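Local coordinates for protein aspartate aminotransferase, mitochondrial (Trypanosoma brucei brucei, PDB 4W5K) that probably catalyses the pyridoxal phosphate-dependent transfer of an amino group from L-aspartate to 2-oxoglutarate, working as a homodimer, at residues T101-L111 with N130-M140. The protein carries 1 engineered substitution. Numbering follows the deposited sequence.
With PLP (pyridoxal-5'-phosphate), chain C.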
loop_
_atom_site.group_PDB
_atom_site.type_symbol
_atom_site.label_atom_id
_atom_site.label_comp_id
_atom_site.label_asym_id
_atom_site.label_seq_id
_atom_site.Cartn_x
_atom_site.Cartn_y
_atom_site.Cartn_z
ATOM N N THR A 101 0.500 6.376 7.603
ATOM C CA THR A 101 1.905 6.075 7.342
ATOM C C THR A 101 2.235 6.415 5.906
ATOM O O THR A 101 3.237 7.098 5.658
ATOM C CB THR A 101 2.261 4.605 7.617
ATOM O OG1 THR A 101 1.911 4.274 8.977
ATOM C CG2 THR A 101 3.753 4.359 7.387
ATOM N N GLY A 102 1.396 5.949 4.978
ATOM C CA GLY A 102 1.598 6.262 3.557
ATOM C C GLY A 102 1.586 7.770 3.296
ATOM O O GLY A 102 2.392 8.297 2.514
ATOM N N ALA A 103 0.683 8.493 3.955
ATOM C CA ALA A 103 0.659 9.939 3.768
ATOM C C ALA A 103 1.938 10.598 4.286
ATOM O O ALA A 103 2.450 11.529 3.670
ATOM C CB ALA A 103 -0.573 10.570 4.473
ATOM N N LEU A 104 2.450 10.137 5.429
ATOM C CA LEU A 104 3.715 10.688 5.950
ATOM C C LEU A 104 4.851 10.446 4.967
ATOM O O LEU A 104 5.673 11.334 4.717
ATOM C CB LEU A 104 4.064 10.060 7.298
ATOM C CG LEU A 104 3.105 10.549 8.379
ATOM C CD1 LEU A 104 3.125 9.568 9.544
ATOM C CD2 LEU A 104 3.501 12.007 8.854
ATOM N N ARG A 105 4.928 9.231 4.434
ATOM C CA ARG A 105 6.002 8.874 3.503
ATOM C C ARG A 105 5.873 9.602 2.158
ATOM O O ARG A 105 6.855 10.207 1.671
ATOM C CB ARG A 105 6.031 7.354 3.262
ATOM C CG ARG A 105 6.996 6.880 2.148
ATOM C CD ARG A 105 8.451 7.267 2.428
ATOM N NE ARG A 105 9.327 6.785 1.354
ATOM C CZ ARG A 105 9.920 5.587 1.329
ATOM N NH1 ARG A 105 9.730 4.733 2.332
ATOM N NH2 ARG A 105 10.713 5.254 0.300
ATOM N N ILE A 106 4.692 9.524 1.542
ATOM C CA ILE A 106 4.487 10.189 0.247
ATOM C C ILE A 106 4.641 11.713 0.413
ATOM O O ILE A 106 5.275 12.359 -0.406
ATOM C CB ILE A 106 3.125 9.848 -0.368
ATOM C CG1 ILE A 106 3.092 8.362 -0.770
ATOM C CG2 ILE A 106 2.845 10.722 -1.581
ATOM C CD1 ILE A 106 4.050 7.963 -1.886
ATOM N N GLY A 107 4.075 12.272 1.483
ATOM C CA GLY A 107 4.288 13.694 1.771
ATOM C C GLY A 107 5.741 14.038 1.930
ATOM O O GLY A 107 6.211 15.061 1.391
ATOM N N GLY A 108 6.464 13.250 2.732
ATOM C CA GLY A 108 7.898 13.458 2.896
ATOM C C GLY A 108 8.661 13.409 1.575
ATOM O O GLY A 108 9.561 14.224 1.315
ATOM N N ASP A 109 8.283 12.458 0.713
ATOM C CA ASP A 109 8.906 12.340 -0.601
ATOM C C ASP A 109 8.552 13.511 -1.527
ATOM O O ASP A 109 9.273 13.773 -2.505
ATOM C CB ASP A 109 8.494 11.009 -1.281
ATOM C CG ASP A 109 9.326 9.809 -0.797
ATOM O OD1 ASP A 109 10.497 10.002 -0.431
ATOM O OD2 ASP A 109 8.821 8.657 -0.822
ATOM N N LEU A 110 7.446 14.190 -1.246
ATOM C CA LEU A 110 6.997 15.322 -2.051
ATOM C C LEU A 110 7.657 16.651 -1.617
ATOM O O LEU A 110 7.665 17.604 -2.389
ATOM C CB LEU A 110 5.478 15.483 -1.964
ATOM C CG LEU A 110 4.890 16.479 -2.962
ATOM C CD1 LEU A 110 5.079 15.969 -4.403
ATOM C CD2 LEU A 110 3.422 16.725 -2.633
ATOM N N LEU A 111 8.213 16.696 -0.416
ATOM C CA LEU A 111 8.598 17.991 0.165
ATOM C C LEU A 111 9.567 18.798 -0.698
ATOM O O LEU A 111 9.476 20.037 -0.725
ATOM C CB LEU A 111 9.210 17.821 1.568
ATOM C CG LEU A 111 8.200 17.354 2.624
ATOM C CD1 LEU A 111 8.849 17.182 3.970
ATOM C CD2 LEU A 111 7.051 18.350 2.746
ATOM N N ASN A 130 8.149 5.386 14.336
ATOM C CA ASN A 130 8.359 5.172 12.898
ATOM C C ASN A 130 8.627 6.471 12.135
ATOM O O ASN A 130 9.092 6.424 10.998
ATOM C CB ASN A 130 7.141 4.449 12.287
ATOM C CG ASN A 130 7.436 3.792 10.899
ATOM O OD1 ASN A 130 8.558 3.373 10.587
ATOM N ND2 ASN A 130 6.395 3.707 10.075
ATOM N N HIS A 131 8.368 7.625 12.756
ATOM C CA HIS A 131 8.573 8.901 12.072
ATOM C C HIS A 131 10.021 9.044 11.624
ATOM O O HIS A 131 10.296 9.547 10.526
ATOM C CB HIS A 131 8.197 10.095 12.970
ATOM C CG HIS A 131 6.744 10.445 12.938
ATOM N ND1 HIS A 131 6.118 11.103 13.975
ATOM C CD2 HIS A 131 5.800 10.261 11.984
ATOM C CE1 HIS A 131 4.848 11.293 13.668
ATOM N NE2 HIS A 131 4.626 10.789 12.469
ATOM N N GLU A 132 10.959 8.599 12.455
ATOM C CA GLU A 132 12.369 8.770 12.094
ATOM C C GLU A 132 12.715 8.063 10.781
ATOM O O GLU A 132 13.324 8.645 9.885
ATOM C CB GLU A 132 13.290 8.252 13.205
ATOM C CG GLU A 132 14.748 8.588 12.923
ATOM C CD GLU A 132 15.664 8.294 14.100
ATOM O OE1 GLU A 132 15.510 7.224 14.719
ATOM O OE2 GLU A 132 16.529 9.144 14.414
ATOM N N SER A 133 12.315 6.802 10.674
ATOM C CA SER A 133 12.633 6.023 9.490
ATOM C C SER A 133 11.891 6.520 8.250
ATOM O O SER A 133 12.464 6.567 7.150
ATOM C CB SER A 133 12.314 4.540 9.698
ATOM O OG SER A 133 12.803 3.841 8.542
ATOM N N ILE A 134 10.613 6.840 8.417
ATOM C CA ILE A 134 9.811 7.383 7.312
ATOM C C ILE A 134 10.533 8.558 6.678
ATOM O O ILE A 134 10.751 8.602 5.464
ATOM C CB ILE A 134 8.421 7.849 7.792
ATOM C CG1 ILE A 134 7.536 6.648 8.174
ATOM C CG2 ILE A 134 7.696 8.631 6.694
ATOM C CD1 ILE A 134 6.278 7.035 8.995
ATOM N N PHE A 135 10.939 9.514 7.509
ATOM C CA PHE A 135 11.522 10.694 6.926
ATOM C C PHE A 135 12.957 10.474 6.511
ATOM O O PHE A 135 13.390 11.095 5.563
ATOM C CB PHE A 135 11.345 11.867 7.904
ATOM C CG PHE A 135 9.914 12.343 7.948
ATOM C CD1 PHE A 135 9.368 12.992 6.835
ATOM C CD2 PHE A 135 9.093 12.081 9.050
ATOM C CE1 PHE A 135 8.049 13.397 6.828
ATOM C CE2 PHE A 135 7.772 12.496 9.061
ATOM C CZ PHE A 135 7.249 13.156 7.945
ATOM N N ALA A 136 13.672 9.543 7.145
ATOM C CA ALA A 136 15.011 9.201 6.665
ATOM C C ALA A 136 14.946 8.673 5.237
ATOM O O ALA A 136 15.748 9.060 4.373
ATOM C CB ALA A 136 15.676 8.169 7.576
ATOM N N LYS A 137 13.971 7.803 4.982
ATOM C CA LYS A 137 13.807 7.237 3.627
ATOM C C LYS A 137 13.510 8.347 2.609
ATOM O O LYS A 137 13.917 8.255 1.450
ATOM C CB LYS A 137 12.686 6.183 3.611
ATOM C CG LYS A 137 13.041 4.869 4.315
ATOM C CD LYS A 137 14.206 4.189 3.601
ATOM C CE LYS A 137 14.614 2.888 4.290
ATOM N NZ LYS A 137 15.767 2.204 3.618
ATOM N N ALA A 138 12.840 9.410 3.068
ATOM C CA ALA A 138 12.485 10.559 2.228
ATOM C C ALA A 138 13.592 11.603 2.131
ATOM O O ALA A 138 13.381 12.657 1.532
ATOM C CB ALA A 138 11.224 11.227 2.752
ATOM N N GLY A 139 14.737 11.342 2.767
ATOM C CA GLY A 139 15.920 12.187 2.618
ATOM C C GLY A 139 16.074 13.237 3.702
ATOM O O GLY A 139 16.835 14.192 3.551
ATOM N N MET A 140 15.348 13.071 4.795
ATOM C CA MET A 140 15.419 14.081 5.864
ATOM C C MET A 140 15.738 13.500 7.217
ATOM O O MET A 140 15.168 12.484 7.631
ATOM C CB MET A 140 14.103 14.862 5.944
ATOM C CG MET A 140 13.785 15.663 4.666
ATOM S SD MET A 140 12.012 15.995 4.619
ATOM C CE MET A 140 11.911 17.346 5.774
HETATM N N1 PLP C . 1.056 8.572 13.160
HETATM C C2 PLP C . 0.715 8.340 14.472
HETATM C C2A PLP C . 0.958 9.428 15.467
HETATM C C3 PLP C . 0.158 7.121 14.857
HETATM O O3 PLP C . -0.172 6.862 16.159
HETATM C C4 PLP C . -0.061 6.134 13.905
HETATM C C4A PLP C . -0.869 4.930 14.305
HETATM O O4A PLP C . -0.327 4.048 14.978
HETATM C C5 PLP C . 0.282 6.367 12.574
HETATM C C6 PLP C . 0.827 7.598 12.205
HETATM C C5A PLP C . 0.080 5.291 11.517
HETATM O O4P PLP C . -1.270 5.189 11.162
HETATM P P PLP C . -1.750 4.264 10.005
HETATM O O1P PLP C . -2.097 2.902 10.528
HETATM O O2P PLP C . -0.677 4.166 8.949
HETATM O O3P PLP C . -2.979 4.951 9.457
HETATM O O HOH W 1 3.754 4.121 11.026
HETATM O O HOH W 2 12.051 7.748 -0.676
HETATM O O HOH W 3 12.503 11.588 -1.255
#
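I134 lies against the backbone of the neighbouring helix at L104 and R105, its CG2 3.6 Å from R105 CA, while its CD1 touches T101 CG2. The branch that touches R105 is the one anti to the backbone N of I134; CG1 stands beside that N (chi1 -70°) and carries CD1 to the T101 end. Next to it, L104 CD1 meets the edge of the H131 ring, 3.5 Å from NE2 and near the ring plane, and L104 CD2 touches F135 CZ. H131 NE2 is hydrogen-bonded to D209 and its ring meets that of Y128 edge-to-face, which together restrain the turn of the imidazole. The backbones come closest at D109 and A138, whose CA atoms are 4.9 Å apart; A138 CB lies against G108 C and F135 CE1 against G108 CA. Beyond, L111 CD1 packs on M140 SD at 3.4 Å, and G139 ends the second helix in a Schellman motif.

The other flank is wetter and polar. R105, bent at chi2 (59°), lays one face of its guanidinium over K137 CB, and its NE forms a salt bridge with D109 OD2 (2.9 Å), which it meets from above the carboxylate plane. No direct hydrogen bond joins the segments; on this flank one water links R105 NH2, D109 OD1 and K137 O, and another links D109 OD1 to A138 O. R105 NH1 and N130 ND2 also bond to backbone carbonyls of P280 and R279 of the second subunit. At the cofactor end, a third water donates to T101 OG1 and accepts from N130 ND2, while T101 N and OG1 both donate to the phosphate oxygen O2P, OG1 at 2.6 Å. The two helices, inclined at 35°, pack side by side on the central sheet, characteristic of the large domain of fold-type I aminotransferases, with the first helix starting in the phosphate-binding site.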